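Local coordinates for conserved Archaeal protein (PDB 4OPD), which reduces the double bonds of geranylgeranyl chains in archaeal membrane lipid precursors, using a bound FAD, to give saturated phytanyl lipids, at residues G215-F220 and V227-G232; N295-G300 and D349-F354; K418-L423 and D442-E447; G94-A99 and F220-N225. All coordinates share one frame; numbering follows the deposited sequence. Where two conformers were deposited one is given.

Contact 1. Residues G215-F220 and V227-G232. With GRG (geranylgeranyl diphosphate), chain D; GRG (geranylgeranyl diphosphate), chain E.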
# COMPACT_ATOMS: atom_id res chain seq x y z
N GLY A 215 8.82 -10.82 5.80
CA GLY A 215 8.23 -9.57 6.24
C GLY A 215 8.97 -9.00 7.43
O GLY A 215 10.20 -8.92 7.43
N TYR A 216 8.21 -8.59 8.44
CA TYR A 216 8.82 -8.15 9.68
C TYR A 216 7.83 -8.07 10.81
O TYR A 216 6.63 -8.10 10.59
CB TYR A 216 9.49 -6.79 9.50
CG TYR A 216 8.63 -5.62 9.04
CD1 TYR A 216 7.80 -4.94 9.93
CD2 TYR A 216 8.73 -5.14 7.74
CE1 TYR A 216 7.07 -3.85 9.54
CE2 TYR A 216 7.99 -4.03 7.33
CZ TYR A 216 7.16 -3.39 8.23
OH TYR A 216 6.43 -2.29 7.85
N TRP A 217 8.35 -8.00 12.04
CA TRP A 217 7.56 -7.71 13.23
C TRP A 217 7.57 -6.22 13.49
O TRP A 217 8.54 -5.55 13.16
CB TRP A 217 8.11 -8.42 14.46
CG TRP A 217 7.59 -9.80 14.69
CD1 TRP A 217 8.07 -10.96 14.14
CD2 TRP A 217 6.52 -10.18 15.57
NE1 TRP A 217 7.35 -12.03 14.61
CE2 TRP A 217 6.40 -11.58 15.50
CE3 TRP A 217 5.65 -9.46 16.40
CZ2 TRP A 217 5.43 -12.28 16.22
CZ3 TRP A 217 4.70 -10.16 17.13
CH2 TRP A 217 4.60 -11.55 17.04
N TRP A 218 6.53 -5.69 14.12
CA TRP A 218 6.55 -4.29 14.48
C TRP A 218 5.90 -4.00 15.83
O TRP A 218 5.11 -4.77 16.36
CB TRP A 218 5.86 -3.44 13.39
CG TRP A 218 4.35 -3.56 13.29
CD1 TRP A 218 3.42 -2.89 14.03
CD2 TRP A 218 3.62 -4.34 12.34
NE1 TRP A 218 2.16 -3.23 13.62
CE2 TRP A 218 2.25 -4.12 12.58
CE3 TRP A 218 3.99 -5.22 11.31
CZ2 TRP A 218 1.25 -4.75 11.85
CZ3 TRP A 218 2.99 -5.84 10.58
CH2 TRP A 218 1.63 -5.60 10.85
N TYR A 219 6.24 -2.83 16.34
CA TYR A 219 5.82 -2.37 17.63
C TYR A 219 5.64 -0.87 17.47
O TYR A 219 6.61 -0.11 17.51
CB TYR A 219 6.87 -2.75 18.67
CG TYR A 219 6.59 -2.36 20.10
CD1 TYR A 219 6.79 -1.06 20.52
CD2 TYR A 219 6.18 -3.31 21.04
CE1 TYR A 219 6.56 -0.69 21.85
CE2 TYR A 219 5.96 -2.95 22.37
CZ TYR A 219 6.16 -1.64 22.76
OH TYR A 219 5.94 -1.25 24.07
N PHE A 220 4.40 -0.46 17.21
CA PHE A 220 4.04 0.92 16.86
C PHE A 220 3.29 1.56 18.04
O PHE A 220 2.09 1.31 18.20
CB PHE A 220 3.15 0.98 15.61
CG PHE A 220 3.84 0.66 14.31
CD1 PHE A 220 5.19 0.32 14.27
CD2 PHE A 220 3.13 0.71 13.12
CE1 PHE A 220 5.81 0.04 13.06
CE2 PHE A 220 3.75 0.43 11.91
CZ PHE A 220 5.08 0.10 11.88
N VAL A 227 0.08 0.10 22.47
CA VAL A 227 0.90 -0.20 21.30
C VAL A 227 0.14 -1.05 20.28
O VAL A 227 -0.70 -1.87 20.65
CB VAL A 227 2.22 -0.93 21.73
CG1 VAL A 227 1.92 -2.28 22.34
CG2 VAL A 227 3.17 -1.07 20.55
N ASN A 228 0.41 -0.80 18.99
CA ASN A 228 -0.07 -1.63 17.89
C ASN A 228 1.08 -2.56 17.54
O ASN A 228 2.13 -2.09 17.07
CB ASN A 228 -0.51 -0.75 16.70
CG ASN A 228 -1.00 -1.55 15.49
OD1 ASN A 228 -0.34 -2.48 15.02
ND2 ASN A 228 -2.16 -1.15 14.95
N VAL A 229 0.93 -3.85 17.82
CA VAL A 229 2.03 -4.80 17.63
C VAL A 229 1.58 -5.92 16.68
O VAL A 229 0.46 -6.43 16.79
CB VAL A 229 2.52 -5.39 18.97
CG1 VAL A 229 1.36 -5.91 19.80
CG2 VAL A 229 3.58 -6.47 18.74
N GLY A 230 2.44 -6.29 15.74
CA GLY A 230 2.01 -7.25 14.74
C GLY A 230 3.14 -7.73 13.87
O GLY A 230 4.29 -7.39 14.12
N LEU A 231 2.82 -8.50 12.84
CA LEU A 231 3.85 -8.96 11.91
C LEU A 231 3.25 -9.21 10.54
O LEU A 231 2.03 -9.34 10.40
CB LEU A 231 4.53 -10.24 12.42
CG LEU A 231 3.80 -11.56 12.19
CD1 LEU A 231 4.74 -12.75 12.36
CD2 LEU A 231 2.57 -11.72 13.12
N GLY A 232 4.11 -9.27 9.53
CA GLY A 232 3.69 -9.70 8.21
C GLY A 232 4.65 -10.76 7.69
O GLY A 232 5.84 -10.71 7.99
C20 GRG D . 3.28 -2.32 9.35
C19 GRG D . 2.58 -3.40 7.07
C18 GRG D . 3.13 -2.22 7.85
C17 GRG D . 3.47 -1.08 7.21
C16 GRG D . 4.02 0.10 7.99
C14 GRG D . 6.62 1.73 8.13
C13 GRG D . 5.25 2.22 7.71
C15 GRG D . 4.29 1.26 7.05
C12 GRG D . 4.86 3.49 7.94
C11 GRG D . 5.72 4.53 8.62
C9 GRG D . 5.12 5.88 8.32
C8 GRG D . 5.71 6.95 9.20
C10 GRG D . 5.12 7.23 10.57
C7 GRG D . 6.76 7.66 8.77
C6 GRG D . 7.35 8.72 9.67
C5 GRG D . 8.77 8.34 9.99
C3 GRG D . 9.69 8.80 8.88
C4 GRG D . 11.11 8.30 8.83
C2 GRG D . 9.23 9.65 7.93
C1 GRG D . 10.14 10.12 6.82
O1 GRG D . 9.45 11.04 6.00
PA GRG D . 10.21 12.36 5.57
O1A GRG D . 10.67 12.22 4.14
O3A GRG D . 11.47 12.55 6.52
O2A GRG D . 9.27 13.54 5.69
PB GRG D . 12.13 13.94 6.88
O1B GRG D . 13.41 13.69 7.65
O2B GRG D . 12.45 14.71 5.62
O3B GRG D . 11.16 14.74 7.74
C20 GRG E . 10.72 -6.82 3.88
C19 GRG E . 12.57 -8.51 4.57
C18 GRG E . 11.90 -7.16 4.77
C17 GRG E . 12.38 -6.31 5.71
C16 GRG E . 11.80 -4.93 6.06
C14 GRG E . 14.20 -2.48 5.65
C13 GRG E . 12.70 -2.59 5.64
C15 GRG E . 12.06 -3.83 5.05
C12 GRG E . 11.96 -1.56 6.12
C11 GRG E . 12.65 -0.32 6.67
C9 GRG E . 11.67 0.74 7.16
C8 GRG E . 12.04 2.13 6.65
C10 GRG E . 13.47 2.61 6.78
C7 GRG E . 11.11 2.94 6.09
C6 GRG E . 11.44 4.32 5.54
C5 GRG E . 10.72 5.44 6.26
C3 GRG E . 9.31 5.73 5.77
C4 GRG E . 8.18 4.80 6.14
C2 GRG E . 9.07 6.83 5.02
C1 GRG E . 7.69 7.26 4.50
O1 GRG E . 7.02 6.29 3.74
PA GRG E . 6.66 6.62 2.23
O1A GRG E . 7.48 5.70 1.37
O3A GRG E . 7.01 8.11 1.89
O2A GRG E . 5.19 6.37 1.96

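Contact 2. Residues N295-G300 and D349-F354. With GRG (geranylgeranyl diphosphate), chain F; GRG (geranylgeranyl diphosphate), chain E.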
# COMPACT_ATOMS: atom_id res chain seq x y z
N ASN A 295 3.84 0.14 -0.84
CA ASN A 295 5.31 0.12 -0.87
C ASN A 295 5.84 -1.31 -0.70
O ASN A 295 5.65 -1.91 0.36
CB ASN A 295 5.84 1.03 0.24
CG ASN A 295 7.35 1.19 0.20
OD1 ASN A 295 8.09 0.22 0.29
ND2 ASN A 295 7.80 2.43 0.05
N PRO A 296 6.51 -1.86 -1.72
CA PRO A 296 6.90 -3.28 -1.61
C PRO A 296 7.90 -3.59 -0.49
O PRO A 296 8.02 -4.76 -0.11
CB PRO A 296 7.53 -3.56 -2.98
CG PRO A 296 6.86 -2.56 -3.90
CD PRO A 296 6.79 -1.32 -3.06
N VAL A 297 8.60 -2.59 0.02
CA VAL A 297 9.65 -2.88 0.99
C VAL A 297 9.16 -2.73 2.42
O VAL A 297 9.36 -3.63 3.23
CB VAL A 297 10.90 -2.01 0.77
CG1 VAL A 297 11.80 -2.02 2.00
CG2 VAL A 297 11.67 -2.54 -0.43
N HIS A 298 8.50 -1.62 2.74
CA HIS A 298 8.00 -1.48 4.11
C HIS A 298 6.49 -1.74 4.27
O HIS A 298 5.99 -1.77 5.39
CB HIS A 298 8.38 -0.11 4.71
CG HIS A 298 7.82 1.10 4.00
ND1 HIS A 298 6.48 1.26 3.73
CD2 HIS A 298 8.43 2.24 3.61
CE1 HIS A 298 6.29 2.44 3.16
NE2 HIS A 298 7.46 3.06 3.10
N GLY A 299 5.78 -1.96 3.17
CA GLY A 299 4.42 -2.46 3.27
C GLY A 299 3.41 -1.37 3.57
O GLY A 299 2.22 -1.65 3.82
N GLY A 300 3.86 -0.12 3.52
CA GLY A 300 2.98 0.99 3.84
C GLY A 300 2.14 1.37 2.65
O GLY A 300 2.67 1.61 1.58
N ASP A 349 10.17 -3.11 -5.72
CA ASP A 349 9.70 -4.47 -6.01
C ASP A 349 10.92 -5.37 -6.22
O ASP A 349 10.99 -6.49 -5.71
CB ASP A 349 8.77 -4.46 -7.25
CG ASP A 349 7.93 -5.73 -7.39
OD1 ASP A 349 8.24 -6.75 -6.74
OD2 ASP A 349 6.93 -5.71 -8.16
N ILE A 350 11.90 -4.89 -6.97
CA ILE A 350 13.16 -5.61 -7.15
C ILE A 350 13.87 -5.79 -5.82
O ILE A 350 14.27 -6.89 -5.45
CB ILE A 350 14.10 -4.89 -8.12
CG1 ILE A 350 13.50 -4.89 -9.53
CG2 ILE A 350 15.47 -5.57 -8.17
CD1 ILE A 350 13.53 -6.24 -10.17
N PHE A 351 14.01 -4.68 -5.09
CA PHE A 351 14.81 -4.68 -3.87
C PHE A 351 14.18 -5.62 -2.84
O PHE A 351 14.89 -6.36 -2.18
CB PHE A 351 14.95 -3.26 -3.31
CG PHE A 351 16.00 -3.13 -2.24
CD1 PHE A 351 17.34 -3.33 -2.54
CD2 PHE A 351 15.65 -2.81 -0.94
CE1 PHE A 351 18.31 -3.22 -1.56
CE2 PHE A 351 16.61 -2.69 0.04
CZ PHE A 351 17.94 -2.90 -0.27
N ARG A 352 12.84 -5.60 -2.73
CA ARG A 352 12.12 -6.51 -1.85
C ARG A 352 12.53 -7.97 -2.04
O ARG A 352 12.73 -8.70 -1.08
CB ARG A 352 10.60 -6.40 -2.08
CG ARG A 352 9.86 -7.69 -1.73
CD ARG A 352 8.38 -7.63 -2.00
NE ARG A 352 8.03 -7.80 -3.41
CZ ARG A 352 7.70 -8.97 -3.95
NH1 ARG A 352 7.70 -10.06 -3.22
NH2 ARG A 352 7.36 -9.04 -5.23
N ARG A 353 12.61 -8.40 -3.30
CA ARG A 353 12.89 -9.80 -3.61
C ARG A 353 14.27 -10.21 -3.09
O ARG A 353 14.49 -11.35 -2.64
CB ARG A 353 12.80 -10.03 -5.12
CG ARG A 353 11.41 -9.79 -5.66
CD ARG A 353 11.41 -9.52 -7.15
NE ARG A 353 10.11 -8.98 -7.53
CZ ARG A 353 9.24 -9.59 -8.31
NH1 ARG A 353 9.53 -10.77 -8.85
NH2 ARG A 353 8.08 -9.01 -8.58
N PHE A 354 15.20 -9.26 -3.15
CA PHE A 354 16.55 -9.45 -2.64
C PHE A 354 16.51 -9.62 -1.13
O PHE A 354 17.03 -10.60 -0.59
CB PHE A 354 17.41 -8.24 -3.06
CG PHE A 354 18.78 -8.20 -2.42
CD1 PHE A 354 19.74 -9.17 -2.71
CD2 PHE A 354 19.12 -7.15 -1.57
CE1 PHE A 354 21.00 -9.11 -2.12
CE2 PHE A 354 20.38 -7.09 -0.98
CZ PHE A 354 21.32 -8.07 -1.27
C20 GRG F . 20.56 -3.67 5.63
C19 GRG F . 21.17 -6.18 5.18
C18 GRG F . 21.14 -4.73 4.72
C17 GRG F . 21.64 -4.38 3.52
C16 GRG F . 21.63 -2.94 3.07
C14 GRG F . 22.24 -1.20 -0.01
C13 GRG F . 21.17 -1.59 0.98
C15 GRG F . 21.21 -2.95 1.63
C12 GRG F . 20.14 -0.76 1.24
C11 GRG F . 19.99 0.59 0.57
C9 GRG F . 19.12 0.37 -0.66
C8 GRG F . 17.69 0.82 -0.40
C10 GRG F . 16.77 0.97 -1.60
C7 GRG F . 17.24 1.09 0.85
C6 GRG F . 15.84 1.61 1.18
C5 GRG F . 14.72 0.61 1.18
C3 GRG F . 13.52 1.31 1.78
C4 GRG F . 13.51 1.65 3.25
C2 GRG F . 12.45 1.63 1.02
C1 GRG F . 11.24 2.30 1.66
O1 GRG F . 10.55 3.12 0.74
C20 GRG E . 10.72 -6.82 3.88
C19 GRG E . 12.57 -8.51 4.57
C18 GRG E . 11.90 -7.16 4.77
C17 GRG E . 12.38 -6.31 5.71
C16 GRG E . 11.80 -4.93 6.06
C14 GRG E . 14.20 -2.48 5.65
C13 GRG E . 12.70 -2.59 5.64
C15 GRG E . 12.06 -3.83 5.05
C12 GRG E . 11.96 -1.56 6.12
C11 GRG E . 12.65 -0.32 6.67
C9 GRG E . 11.67 0.74 7.16
C8 GRG E . 12.04 2.13 6.65
C10 GRG E . 13.47 2.61 6.78
C7 GRG E . 11.11 2.94 6.09
C6 GRG E . 11.44 4.32 5.54
C5 GRG E . 10.72 5.44 6.26
C3 GRG E . 9.31 5.73 5.77
C4 GRG E . 8.18 4.80 6.14
C2 GRG E . 9.07 6.83 5.02
C1 GRG E . 7.69 7.26 4.50
O1 GRG E . 7.02 6.29 3.74
PA GRG E . 6.66 6.62 2.23
O1A GRG E . 7.48 5.70 1.37
O3A GRG E . 7.01 8.11 1.89
O2A GRG E . 5.19 6.37 1.96

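Contact 3. Residues K418-L423 and D442-E447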
# COMPACT_ATOMS: atom_id res chain seq x y z
N LYS A 418 18.00 -0.29 -11.57
CA LYS A 418 18.28 0.73 -12.57
C LYS A 418 17.49 0.48 -13.85
O LYS A 418 16.92 1.40 -14.44
CB LYS A 418 19.78 0.77 -12.88
CG LYS A 418 20.18 1.73 -14.01
CD LYS A 418 21.69 1.69 -14.25
CE LYS A 418 22.13 2.78 -15.23
NZ LYS A 418 21.86 4.15 -14.70
N LYS A 419 17.46 -0.77 -14.27
CA LYS A 419 16.77 -1.15 -15.48
C LYS A 419 15.28 -0.86 -15.34
O LYS A 419 14.66 -0.34 -16.18
CB LYS A 419 16.90 -2.63 -15.74
CG LYS A 419 18.02 -3.06 -16.65
CD LYS A 419 18.20 -4.57 -16.70
CE LYS A 419 19.48 -5.00 -17.40
NZ LYS A 419 19.79 -6.45 -17.25
N ILE A 420 14.72 -1.25 -14.23
CA ILE A 420 13.28 -1.16 -14.09
C ILE A 420 12.89 0.31 -13.88
O ILE A 420 11.84 0.74 -14.33
CB ILE A 420 12.75 -2.07 -12.95
CG1 ILE A 420 11.30 -2.49 -13.25
CG2 ILE A 420 12.85 -1.41 -11.57
CD1 ILE A 420 10.76 -3.58 -12.31
N LYS A 421 13.77 1.09 -13.25
CA LYS A 421 13.47 2.50 -13.03
C LYS A 421 13.42 3.22 -14.37
O LYS A 421 12.53 4.04 -14.59
CB LYS A 421 14.51 3.14 -12.11
CG LYS A 421 14.00 4.40 -11.42
CD LYS A 421 12.62 4.18 -10.78
CE LYS A 421 12.28 5.28 -9.78
NZ LYS A 421 13.28 5.37 -8.67
N GLU A 422 14.34 2.89 -15.26
CA GLU A 422 14.37 3.47 -16.59
C GLU A 422 13.06 3.15 -17.35
O GLU A 422 12.48 4.03 -17.99
CB GLU A 422 15.57 2.96 -17.38
CG GLU A 422 16.91 3.48 -16.86
CD GLU A 422 18.11 2.82 -17.53
OE1 GLU A 422 17.90 1.86 -18.30
OE2 GLU A 422 19.25 3.26 -17.28
N LEU A 423 12.61 1.90 -17.26
CA LEU A 423 11.36 1.52 -17.91
C LEU A 423 10.21 2.36 -17.37
O LEU A 423 9.37 2.83 -18.13
CB LEU A 423 11.06 0.03 -17.71
CG LEU A 423 11.88 -0.91 -18.60
CD1 LEU A 423 11.74 -2.35 -18.13
CD2 LEU A 423 11.43 -0.80 -20.04
N ASP A 442 8.19 -7.43 -17.37
CA ASP A 442 8.13 -8.84 -16.97
C ASP A 442 9.49 -9.52 -17.21
O ASP A 442 9.93 -10.32 -16.40
CB ASP A 442 7.03 -9.58 -17.73
CG ASP A 442 5.63 -9.20 -17.26
OD1 ASP A 442 5.48 -8.70 -16.12
OD2 ASP A 442 4.68 -9.44 -18.03
N ASN A 443 10.14 -9.18 -18.32
CA ASN A 443 11.44 -9.79 -18.62
C ASN A 443 12.52 -9.39 -17.61
O ASN A 443 13.34 -10.22 -17.21
CB ASN A 443 11.89 -9.43 -20.04
CG ASN A 443 11.17 -10.25 -21.09
OD1 ASN A 443 10.49 -11.23 -20.77
ND2 ASN A 443 11.32 -9.87 -22.36
N VAL A 444 12.53 -8.12 -17.22
CA VAL A 444 13.45 -7.65 -16.19
C VAL A 444 13.24 -8.44 -14.89
O VAL A 444 14.19 -8.92 -14.29
CB VAL A 444 13.27 -6.15 -15.92
CG1 VAL A 444 13.96 -5.73 -14.61
CG2 VAL A 444 13.77 -5.34 -17.08
N LEU A 445 11.98 -8.60 -14.49
CA LEU A 445 11.66 -9.34 -13.28
C LEU A 445 12.05 -10.82 -13.40
O LEU A 445 12.64 -11.39 -12.49
CB LEU A 445 10.16 -9.22 -12.96
CG LEU A 445 9.72 -7.79 -12.66
CD1 LEU A 445 8.21 -7.68 -12.58
CD2 LEU A 445 10.34 -7.33 -11.36
N THR A 446 11.75 -11.42 -14.54
CA THR A 446 12.06 -12.83 -14.74
C THR A 446 13.56 -13.06 -14.69
O THR A 446 14.03 -14.02 -14.07
CB THR A 446 11.49 -13.35 -16.07
OG1 THR A 446 10.06 -13.35 -15.99
CG2 THR A 446 11.97 -14.76 -16.34
N GLU A 447 14.32 -12.19 -15.35
CA GLU A 447 15.77 -12.30 -15.33
C GLU A 447 16.28 -12.10 -13.90
O GLU A 447 17.17 -12.82 -13.46
CB GLU A 447 16.41 -11.30 -16.28
CG GLU A 447 16.14 -11.57 -17.74
CD GLU A 447 16.87 -10.62 -18.67
OE1 GLU A 447 18.02 -10.24 -18.35
OE2 GLU A 447 16.30 -10.25 -19.72
O HOH W 1 17.47 -7.95 -17.17

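Contact 4. Residues G94-A99 and F220-N225. With GRG (geranylgeranyl diphosphate), chain D.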
# COMPACT_ATOMS: atom_id res chain seq x y z
N GLY A 94 5.52 11.73 11.40
CA GLY A 94 4.40 10.92 10.96
C GLY A 94 3.32 10.85 12.03
O GLY A 94 3.47 11.45 13.10
N PHE A 95 2.25 10.13 11.74
CA PHE A 95 1.14 10.00 12.67
C PHE A 95 0.80 8.54 12.94
O PHE A 95 0.77 7.72 12.03
CB PHE A 95 -0.12 10.68 12.14
CG PHE A 95 0.06 12.10 11.70
CD1 PHE A 95 0.45 13.07 12.59
CD2 PHE A 95 -0.21 12.46 10.38
CE1 PHE A 95 0.60 14.39 12.18
CE2 PHE A 95 -0.07 13.77 9.97
CZ PHE A 95 0.34 14.74 10.87
N GLU A 96 0.52 8.22 14.20
CA GLU A 96 -0.18 6.99 14.54
C GLU A 96 -1.67 7.32 14.67
O GLU A 96 -2.07 7.99 15.62
CB GLU A 96 0.36 6.38 15.83
CG GLU A 96 1.24 5.16 15.62
CD GLU A 96 0.47 4.01 14.98
OE1 GLU A 96 1.08 3.25 14.20
OE2 GLU A 96 -0.74 3.86 15.26
N LEU A 97 -2.46 6.84 13.72
CA LEU A 97 -3.87 7.21 13.58
C LEU A 97 -4.85 6.28 14.25
O LEU A 97 -4.59 5.08 14.39
CB LEU A 97 -4.26 7.28 12.09
CG LEU A 97 -3.44 8.25 11.25
CD1 LEU A 97 -3.98 8.39 9.83
CD2 LEU A 97 -3.45 9.55 11.97
N ASN A 98 -5.98 6.85 14.64
CA ASN A 98 -7.22 6.10 14.76
C ASN A 98 -7.79 6.03 13.34
O ASN A 98 -8.48 6.95 12.91
CB ASN A 98 -8.20 6.81 15.70
CG ASN A 98 -9.44 5.98 16.00
OD1 ASN A 98 -9.95 5.26 15.14
ND2 ASN A 98 -9.96 6.11 17.22
N ALA A 99 -7.47 4.96 12.63
CA ALA A 99 -7.80 4.89 11.21
C ALA A 99 -9.30 5.04 10.90
O ALA A 99 -9.66 5.86 10.07
CB ALA A 99 -7.24 3.59 10.59
N PHE A 220 4.40 -0.46 17.21
CA PHE A 220 4.04 0.92 16.86
C PHE A 220 3.29 1.56 18.04
O PHE A 220 2.09 1.31 18.20
CB PHE A 220 3.15 0.98 15.61
CG PHE A 220 3.84 0.66 14.31
CD1 PHE A 220 5.19 0.32 14.27
CD2 PHE A 220 3.13 0.71 13.12
CE1 PHE A 220 5.81 0.04 13.06
CE2 PHE A 220 3.75 0.43 11.91
CZ PHE A 220 5.08 0.10 11.88
N PRO A 221 3.97 2.37 18.87
CA PRO A 221 3.26 2.96 20.02
C PRO A 221 2.10 3.87 19.61
O PRO A 221 2.24 4.67 18.68
CB PRO A 221 4.37 3.76 20.74
CG PRO A 221 5.65 3.05 20.35
CD PRO A 221 5.42 2.64 18.91
N LYS A 222 0.97 3.73 20.29
CA LYS A 222 -0.18 4.62 20.09
C LYS A 222 -0.37 5.54 21.29
O LYS A 222 -1.38 6.23 21.41
CB LYS A 222 -1.45 3.80 19.85
CG LYS A 222 -1.57 3.19 18.44
CD LYS A 222 -2.88 2.42 18.32
CE LYS A 222 -3.16 2.02 16.88
NZ LYS A 222 -3.74 3.15 16.11
N GLY A 223 0.62 5.54 22.18
CA GLY A 223 0.56 6.33 23.40
C GLY A 223 1.68 5.86 24.30
O GLY A 223 2.49 5.03 23.88
N LYS A 224 1.73 6.38 25.53
CA LYS A 224 2.77 6.02 26.49
C LYS A 224 2.59 4.60 26.99
O LYS A 224 3.53 4.00 27.50
CB LYS A 224 2.76 6.98 27.68
CG LYS A 224 3.32 8.36 27.40
CD LYS A 224 4.83 8.33 27.33
CE LYS A 224 5.45 7.99 28.68
NZ LYS A 224 6.94 8.01 28.60
N ASN A 225 1.38 4.09 26.85
CA ASN A 225 1.01 2.81 27.44
C ASN A 225 0.08 2.01 26.55
O ASN A 225 -0.74 1.22 27.05
CB ASN A 225 0.36 3.02 28.81
CG ASN A 225 1.33 3.55 29.85
OD1 ASN A 225 2.07 2.78 30.47
ND2 ASN A 225 1.33 4.86 30.04
C20 GRG D . 3.28 -2.32 9.35
C19 GRG D . 2.58 -3.40 7.07
C18 GRG D . 3.13 -2.22 7.85
C17 GRG D . 3.47 -1.08 7.21
C16 GRG D . 4.02 0.10 7.99
C14 GRG D . 6.62 1.73 8.13
C13 GRG D . 5.25 2.22 7.71
C15 GRG D . 4.29 1.26 7.05
C12 GRG D . 4.86 3.49 7.94
C11 GRG D . 5.72 4.53 8.62
C9 GRG D . 5.12 5.88 8.32
C8 GRG D . 5.71 6.95 9.20
C10 GRG D . 5.12 7.23 10.57
C7 GRG D . 6.76 7.66 8.77
C6 GRG D . 7.35 8.72 9.67
C5 GRG D . 8.77 8.34 9.99
C3 GRG D . 9.69 8.80 8.88
C4 GRG D . 11.11 8.30 8.83
C2 GRG D . 9.23 9.65 7.93
C1 GRG D . 10.14 10.12 6.82
O1 GRG D . 9.45 11.04 6.00
PA GRG D . 10.21 12.36 5.57
O1A GRG D . 10.67 12.22 4.14
O3A GRG D . 11.47 12.55 6.52
O2A GRG D . 9.27 13.54 5.69
PB GRG D . 12.13 13.94 6.88
O1B GRG D . 13.41 13.69 7.65
O2B GRG D . 12.45 14.71 5.62
O3B GRG D . 11.16 14.74 7.74

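Contact 1. Residues G215-F220 and V227-G232
An antiparallel beta hairpin, Trp217–Phe220 against Val227–Leu231, lines the isoprenoid pocket beside the flavin. Trp218 N lies 2.8 Å from Gly230 O in a hydrogen-bonded pair, and Phe220 and Asn228 form the next hydrogen-bonded pair. The Trp218 indole lies back across the partner strand: CG sits between the backbone N and the carbonyl carbon (chi1 72°), which lays one face on Gly230 CA, 3.9 Å from the six-membered ring centroid, and the opposite face under C20 of a geranylgeranyl chain, 3.6 Å from Trp218 CE3. In the indole plane, NE1 donates an almost straight bond to Asn228 OD1 (3.0 Å, 170°); Asn228 ND2 donates to Cys48 O. A leucine for Trp218 would probably leave Asn228 OD1 without this donor and open a gap beneath the prenyl tail. On the other sheet face, Val227 CG2 sits over the Tyr219 ring centre (3.5 Å) and Leu231 CB over the pyrrole ring of Trp217 (3.7 Å). Strands 202-206 and 183-193 flank the hairpin, and helix 242-253 packs on Trp217 and Leu231.

Contact 2. Residues N295-G300 and D349-F354
The irregular loop 295-300 meets one side of helix segment 349-354, with CA of Pro296 5.3 Å from that of Asp349 and CA of Val297 5.2 Å from that of Arg352. The proline ring rests on the helix backbone, its CG 3.8 Å from Asp349 N, while Arg352 runs its aliphatic part past the Pro296 carbonyl. Val297 CG2 reaches the edge of the Phe351 ring (4.0 Å to CD2), and CG1, anti to the backbone N (chi1 163°), turns to the prenyl chains. One face of Phe351 carries a geranylgeranyl chain. Asn295 OD1 accepts from the amides of Val297 and His298 in an Asx turn, which holds the amide with ND2 pointing to that chain's O1 (2.9 Å). His298, a lipid-binding residue, donates from NE2 to phosphate oxygen O1A of another geranylgeranyl ligand (3.2 Å). Asp349 OD1 is gripped by Arg352 NH2, which also forms a salt bridge with Asp182, and by two nitrogens of Arg353; OD2 pairs with Arg274. Helices 410-425 and 434-452 pack behind helix 332-355.

Contact 3. Residues K418-L423 and D442-E447
Val444 projects from helix segment 442-447 toward Ile420 and Leu423 of segment 418-423, touching each with a different branch. Its CG2 slides past Leu423 in the opposite direction and meets CD1 at 3.8 Å. CG1, anti to the backbone N (chi1 166°), faces the CB of Ile420 at 4.2 Å. The Ile420 side chain is extended (chi2 170°), which carries its CD1 obliquely across Leu445 to CD2 at 3.9 Å. The two segments run antiparallel, their axes 170° apart and 10.1 Å from each other at closest approach. At the exposed border, Lys419 and Glu447 stretch out on the same side without forming a salt bridge: NZ and OE1 stay 4.3 Å apart. A water spans them, accepting from Lys419 NZ at 2.8 Å and donating weakly to Glu447 OE1. The chemistry is therefore that of an aliphatic seam between C-terminal helices, with branched side chains supplying the contact and a lysine and a glutamate linked by a water at its exposed border.

Contact 4. Residues G94-A99 and F220-N225
Glu96, near the end of strand 87-97, is folded against the corner that the chain turns at Lys222, and this is the close-packed part of the contact. Its CG lies 3.3 Å from Pro221 O, and a bend at chi2 (-63°) turns the carboxylate back between Phe220 and Lys222. OE1 sits 3.4 Å from Phe220 CB and equally near CD2 of the ring, whose plane is turned 54° from the carboxylate. OE2 takes a weak hydrogen bond within a salt bridge from Lys222 NZ at 3.2 Å; the lysine crosses Glu96 at about a right angle. Glutamine in place of Glu96 would probably cost Lys222 one of its counter-charges and weaken the tie between strand and corner. By contrast, Gly223 to Asn225 swing away from strand 87-97, with Lys224 exposed. The ammonium group of Lys222 also pairs with Glu71 and with Asp50, an FAD-binding residue. Several acids thus surround one buried lysine, whose positive charge is likely to offset theirs close to the flavin site.

Along the chain, contacts 1 and 4 interlock: segment 94-99 comes first, and 220-225 begins on the last residue of 215-220 and leads toward 227-232. Both use strand 216-221 of the large mixed sheet and touch the same geranylgeranyl chain, their centres about 13 Å apart. Contact 2 follows, its centre about 16 Å from that of contact 1, and Tyr216 OH joins the two through a probable hydrogen bond to His298 O. Contact 3 comes last, its centre about 15 Å from that of contact 2 and about 37 Å from that of contact 4, on the opposite side of the chain's centre. Ile350 links it to contact 2. The series runs from prenyl pocket to C-terminal helices.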